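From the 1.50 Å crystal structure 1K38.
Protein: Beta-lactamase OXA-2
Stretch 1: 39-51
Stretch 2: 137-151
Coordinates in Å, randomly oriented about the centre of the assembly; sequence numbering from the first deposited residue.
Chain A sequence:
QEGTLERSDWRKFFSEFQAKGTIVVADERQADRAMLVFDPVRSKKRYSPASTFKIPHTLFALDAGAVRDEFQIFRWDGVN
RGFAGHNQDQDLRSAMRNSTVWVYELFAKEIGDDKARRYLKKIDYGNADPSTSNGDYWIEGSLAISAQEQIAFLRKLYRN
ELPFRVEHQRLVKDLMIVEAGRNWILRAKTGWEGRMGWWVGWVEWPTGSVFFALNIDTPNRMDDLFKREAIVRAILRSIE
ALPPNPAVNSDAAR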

# COMPACT_ATOMS: atom_id res chain seq x y z
N ASP A 39 -22.54 -1.05 21.29
CA ASP A 39 -23.61 -0.08 21.16
C ASP A 39 -24.23 -0.20 19.77
O ASP A 39 -24.04 0.65 18.90
CB ASP A 39 -23.13 1.36 21.38
CG ASP A 39 -24.28 2.33 21.63
OD1 ASP A 39 -25.42 2.03 21.20
OD2 ASP A 39 -24.05 3.38 22.25
N PRO A 40 -24.99 -1.28 19.55
CA PRO A 40 -25.65 -1.53 18.26
C PRO A 40 -26.54 -0.40 17.78
O PRO A 40 -26.57 -0.10 16.59
CB PRO A 40 -26.41 -2.84 18.51
CG PRO A 40 -26.61 -2.86 19.99
CD PRO A 40 -25.30 -2.35 20.51
N VAL A 41 -27.28 0.23 18.68
CA VAL A 41 -28.15 1.32 18.26
C VAL A 41 -27.34 2.49 17.69
O VAL A 41 -27.68 3.02 16.63
CB VAL A 41 -29.03 1.82 19.43
CG1 VAL A 41 -29.82 3.04 19.01
CG2 VAL A 41 -29.99 0.71 19.87
N ARG A 42 -26.28 2.89 18.38
CA ARG A 42 -25.47 3.99 17.88
C ARG A 42 -24.75 3.60 16.59
O ARG A 42 -24.47 4.45 15.75
CB ARG A 42 -24.45 4.45 18.92
CG ARG A 42 -23.59 5.61 18.42
CD ARG A 42 -22.75 6.23 19.52
NE ARG A 42 -21.82 7.21 18.96
CZ ARG A 42 -21.53 8.38 19.52
NH1 ARG A 42 -22.10 8.74 20.66
NH2 ARG A 42 -20.67 9.19 18.92
N SER A 43 -24.45 2.31 16.43
CA SER A 43 -23.74 1.86 15.24
C SER A 43 -24.55 2.07 13.97
O SER A 43 -24.01 2.06 12.87
CB SER A 43 -23.35 0.38 15.37
OG SER A 43 -24.46 -0.47 15.15
N LYS A 44 -25.86 2.27 14.13
CA LYS A 44 -26.74 2.48 12.99
C LYS A 44 -27.18 3.94 12.85
O LYS A 44 -27.94 4.28 11.95
CB LYS A 44 -27.96 1.57 13.09
CG LYS A 44 -27.61 0.08 13.10
CD LYS A 44 -28.85 -0.79 13.19
CE LYS A 44 -29.72 -0.67 11.94
NZ LYS A 44 -28.99 -1.08 10.71
N LYS A 45 -26.69 4.80 13.74
CA LYS A 45 -27.04 6.22 13.70
C LYS A 45 -26.15 6.95 12.70
O LYS A 45 -24.93 6.78 12.70
CB LYS A 45 -26.88 6.84 15.09
CG LYS A 45 -27.31 8.30 15.17
CD LYS A 45 -27.30 8.80 16.61
CE LYS A 45 -28.30 8.05 17.47
NZ LYS A 45 -29.69 8.20 16.97
N ARG A 46 -26.76 7.77 11.85
CA ARG A 46 -26.00 8.51 10.86
C ARG A 46 -25.41 9.82 11.38
O ARG A 46 -26.09 10.60 12.05
CB ARG A 46 -26.86 8.80 9.63
CG ARG A 46 -27.15 7.56 8.81
CD ARG A 46 -28.03 7.90 7.62
NE ARG A 46 -28.12 6.79 6.68
CZ ARG A 46 -29.02 6.71 5.70
NH1 ARG A 46 -29.92 7.68 5.54
NH2 ARG A 46 -29.02 5.67 4.88
N TYR A 47 -24.14 10.03 11.07
CA TYR A 47 -23.41 11.23 11.47
C TYR A 47 -22.63 11.75 10.27
O TYR A 47 -22.36 11.01 9.32
CB TYR A 47 -22.40 10.91 12.57
CG TYR A 47 -22.98 10.47 13.90
CD1 TYR A 47 -23.60 11.38 14.74
CD2 TYR A 47 -22.83 9.15 14.33
CE1 TYR A 47 -24.06 10.99 16.00
CE2 TYR A 47 -23.29 8.76 15.58
CZ TYR A 47 -23.90 9.68 16.41
OH TYR A 47 -24.32 9.30 17.67
N SER A 48 -22.25 13.02 10.31
CA SER A 48 -21.45 13.59 9.23
C SER A 48 -20.19 12.74 9.14
O SER A 48 -19.58 12.42 10.15
CB SER A 48 -21.06 15.03 9.57
OG SER A 48 -20.03 15.48 8.70
N PRO A 49 -19.78 12.36 7.91
CA PRO A 49 -18.58 11.54 7.77
C PRO A 49 -17.29 12.31 8.02
O PRO A 49 -16.25 11.73 8.29
CB PRO A 49 -18.68 11.03 6.34
CG PRO A 49 -19.30 12.19 5.64
CD PRO A 49 -20.40 12.62 6.60
N ALA A 50 -17.37 13.64 7.93
CA ALA A 50 -16.20 14.48 8.11
C ALA A 50 -15.13 14.00 7.13
O ALA A 50 -15.46 13.58 6.03
CB ALA A 50 -15.71 14.42 9.55
N SER A 51 -13.86 14.03 7.52
CA SER A 51 -12.81 13.61 6.60
C SER A 51 -12.76 12.14 6.19
O SER A 51 -11.95 11.77 5.35
CB SER A 51 -11.44 14.06 7.10
OG SER A 51 -11.35 15.48 7.05
N TYR A 137 -19.83 19.89 2.01
CA TYR A 137 -21.05 19.22 2.43
C TYR A 137 -20.80 18.00 3.31
O TYR A 137 -21.71 17.51 3.98
CB TYR A 137 -21.88 18.79 1.22
CG TYR A 137 -21.19 17.83 0.26
CD1 TYR A 137 -20.49 18.30 -0.85
CD2 TYR A 137 -21.28 16.45 0.45
CE1 TYR A 137 -19.91 17.42 -1.77
CE2 TYR A 137 -20.69 15.56 -0.46
CZ TYR A 137 -20.01 16.05 -1.56
OH TYR A 137 -19.48 15.17 -2.48
N TRP A 138 -19.57 17.51 3.30
CA TRP A 138 -19.23 16.33 4.09
C TRP A 138 -18.77 16.68 5.51
O TRP A 138 -18.45 15.79 6.29
CB TRP A 138 -18.14 15.52 3.38
CG TRP A 138 -16.87 16.27 3.18
CD1 TRP A 138 -15.76 16.23 3.99
CD2 TRP A 138 -16.57 17.21 2.15
NE1 TRP A 138 -14.80 17.09 3.51
CE2 TRP A 138 -15.27 17.71 2.38
CE3 TRP A 138 -17.28 17.69 1.03
CZ2 TRP A 138 -14.66 18.65 1.55
CZ3 TRP A 138 -16.67 18.63 0.21
CH2 TRP A 138 -15.38 19.10 0.47
N ILE A 139 -18.74 17.97 5.82
CA ILE A 139 -18.32 18.40 7.16
C ILE A 139 -19.46 19.14 7.86
O ILE A 139 -19.82 18.80 8.98
CB ILE A 139 -17.09 19.32 7.10
CG1 ILE A 139 -15.88 18.54 6.56
CG2 ILE A 139 -16.78 19.86 8.48
CD1 ILE A 139 -14.59 19.33 6.56
N GLU A 140 -20.02 20.14 7.18
CA GLU A 140 -21.11 20.92 7.75
C GLU A 140 -22.39 20.83 6.92
O GLU A 140 -23.36 21.53 7.19
CB GLU A 140 -20.68 22.39 7.89
CG GLU A 140 -19.90 22.94 6.70
CD GLU A 140 -20.76 23.18 5.47
OE1 GLU A 140 -20.18 23.47 4.39
OE2 GLU A 140 -22.00 23.08 5.57
N GLY A 141 -22.37 19.95 5.92
CA GLY A 141 -23.53 19.79 5.06
C GLY A 141 -24.55 18.78 5.57
O GLY A 141 -24.54 18.41 6.75
N SER A 142 -25.42 18.34 4.68
CA SER A 142 -26.48 17.39 5.03
C SER A 142 -26.05 15.93 5.00
O SER A 142 -26.75 15.07 5.52
CB SER A 142 -27.67 17.58 4.09
OG SER A 142 -28.16 18.91 4.14
N LEU A 143 -24.90 15.65 4.39
CA LEU A 143 -24.42 14.27 4.28
C LEU A 143 -24.19 13.59 5.63
O LEU A 143 -23.54 14.14 6.52
CB LEU A 143 -23.13 14.23 3.46
CG LEU A 143 -22.63 12.82 3.10
CD1 LEU A 143 -23.67 12.10 2.26
CD2 LEU A 143 -21.32 12.93 2.35
N ALA A 144 -24.72 12.38 5.77
CA ALA A 144 -24.57 11.61 7.00
C ALA A 144 -24.55 10.12 6.71
O ALA A 144 -25.22 9.64 5.79
CB ALA A 144 -25.71 11.94 7.97
N ILE A 145 -23.78 9.37 7.50
CA ILE A 145 -23.63 7.93 7.32
C ILE A 145 -23.35 7.26 8.66
O ILE A 145 -22.75 7.86 9.55
CB ILE A 145 -22.48 7.65 6.32
CG1 ILE A 145 -22.38 6.16 6.01
CG2 ILE A 145 -21.16 8.19 6.88
CD1 ILE A 145 -21.42 5.83 4.86
N SER A 146 -23.80 6.01 8.83
CA SER A 146 -23.59 5.29 10.08
C SER A 146 -22.33 4.44 10.07
O SER A 146 -21.74 4.19 9.01
CB SER A 146 -24.77 4.39 10.39
OG SER A 146 -24.76 3.24 9.55
N ALA A 147 -21.93 3.97 11.25
CA ALA A 147 -20.75 3.12 11.35
C ALA A 147 -20.96 1.83 10.56
O ALA A 147 -20.04 1.34 9.91
CB ALA A 147 -20.45 2.81 12.81
N GLN A 148 -22.17 1.28 10.61
CA GLN A 148 -22.44 0.05 9.88
C GLN A 148 -22.39 0.30 8.38
O GLN A 148 -21.92 -0.55 7.62
CB GLN A 148 -23.79 -0.54 10.29
CG GLN A 148 -23.72 -1.26 11.64
CD GLN A 148 -24.86 -2.24 11.87
OE1 GLN A 148 -25.30 -2.92 10.94
NE2 GLN A 148 -25.33 -2.32 13.11
N GLU A 149 -22.85 1.47 7.95
CA GLU A 149 -22.81 1.81 6.53
C GLU A 149 -21.37 2.04 6.06
O GLU A 149 -21.04 1.75 4.91
CB GLU A 149 -23.68 3.05 6.27
CG GLU A 149 -25.16 2.79 6.48
CD GLU A 149 -26.02 4.00 6.21
OE1 GLU A 149 -25.69 5.08 6.73
OE2 GLU A 149 -27.03 3.87 5.49
N GLN A 150 -20.52 2.54 6.95
CA GLN A 150 -19.11 2.74 6.59
C GLN A 150 -18.48 1.37 6.33
O GLN A 150 -17.70 1.21 5.40
CB GLN A 150 -18.35 3.44 7.73
CG GLN A 150 -18.74 4.90 7.93
CD GLN A 150 -17.75 5.89 7.34
OE1 GLN A 150 -17.06 5.59 6.35
NE2 GLN A 150 -17.66 7.08 7.93
N ILE A 151 -18.82 0.39 7.17
CA ILE A 151 -18.28 -0.96 7.00
C ILE A 151 -18.69 -1.51 5.64
O ILE A 151 -17.85 -2.02 4.90
CB ILE A 151 -18.80 -1.91 8.11
CG1 ILE A 151 -18.23 -1.50 9.48
CG2 ILE A 151 -18.41 -3.35 7.77
CD1 ILE A 151 -16.76 -1.80 9.66
O HOH W 1 -22.82 5.38 13.74
O HOH W 2 -21.79 16.30 6.66

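The contact is organised around one backbone pairing, with polar side chains closing one end and a proline filling the other. Y47 and I145 form a single antiparallel bridge: Y47 N donates to I145 O at 3.0 Å, and I145 N donates to Y47 O at 2.8 Å, both nearly straight. One residue in each stretch thus spends its amide and its carbonyl on the same partner. The neighbouring alpha carbons fill in the register with softer CA-H...O contacts. A144 CA lies 3.3 Å from Y47 O and R46 CA 3.6 Å from I145 O, so each bridge carbonyl meets a CA-H as well as an amide; farther out, S146 CA sits 3.3 Å from K45 O and S48 CA 3.5 Å from L143 O.

Beyond the bridge, stretch 2 turns into a helix at A147, and the start of a helix leaves amides without partners in the preceding turn. Each of the first three is answered. A147 N donates to water 1 at 3.0 Å, and that water passes its own protons to R42 O at 2.8 Å and K45 O at 2.7 Å, tying the helix start to the turn of stretch 1. Q148 N reaches across to S43 O at 3.0 Å. E149 N is capped from within its own stretch by S146 OG at 3.1 Å.

E149 repays the cap and does more. Its OE1 accepts from S146 N at 3.0 Å and also from R46 NE at 3.0 Å, while OE2 takes R46 NH2 at 2.8 Å. The carboxylate therefore meets the arginine in a two-pronged salt bridge, with OE2 near the guanidinium plane, where the N-H bonds point. The long, extended R46 side chain runs past S146 to get there, its CG 3.7 Å from S146 N, and its CB rests 3.7 Å from A144 CB.

S43 forms a relay. S43 OG donates to P40 O at 2.6 Å within the weakly bonded helical turn, which leaves OG free to accept from Q148 NE2 at 2.9 Å, an almost linear bond. With Q148 N on S43 O, one glutamine holds one serine by both backbone and side chain.

At the other end, P49 brings no amide proton that would need a partner, and the CA-to-CB bond of P49 points toward stretch 2. P49 CG packs 4.2 Å from W138 CB and 3.9 Å from L143 CD2, and P49 CB lies 3.8 Å from I145 CG2. Polar groups flank this apolar patch. A50 N donates weakly to W138 O at 2.9 Å, the angle being strongly bent, and weakly to S48 OG at 3.3 Å. S48 OG itself lies 2.9 Å from W138 O and 2.8 Å from water 2, whose oxygen lies 2.8 Å from L143 O and 2.9 Å from Y137 O, with more acceptors around it than it has protons. The design rule is economical: build one two-bond bridge, then answer the amides at the helix start with a carbonyl, a serine hydroxyl and a shared water.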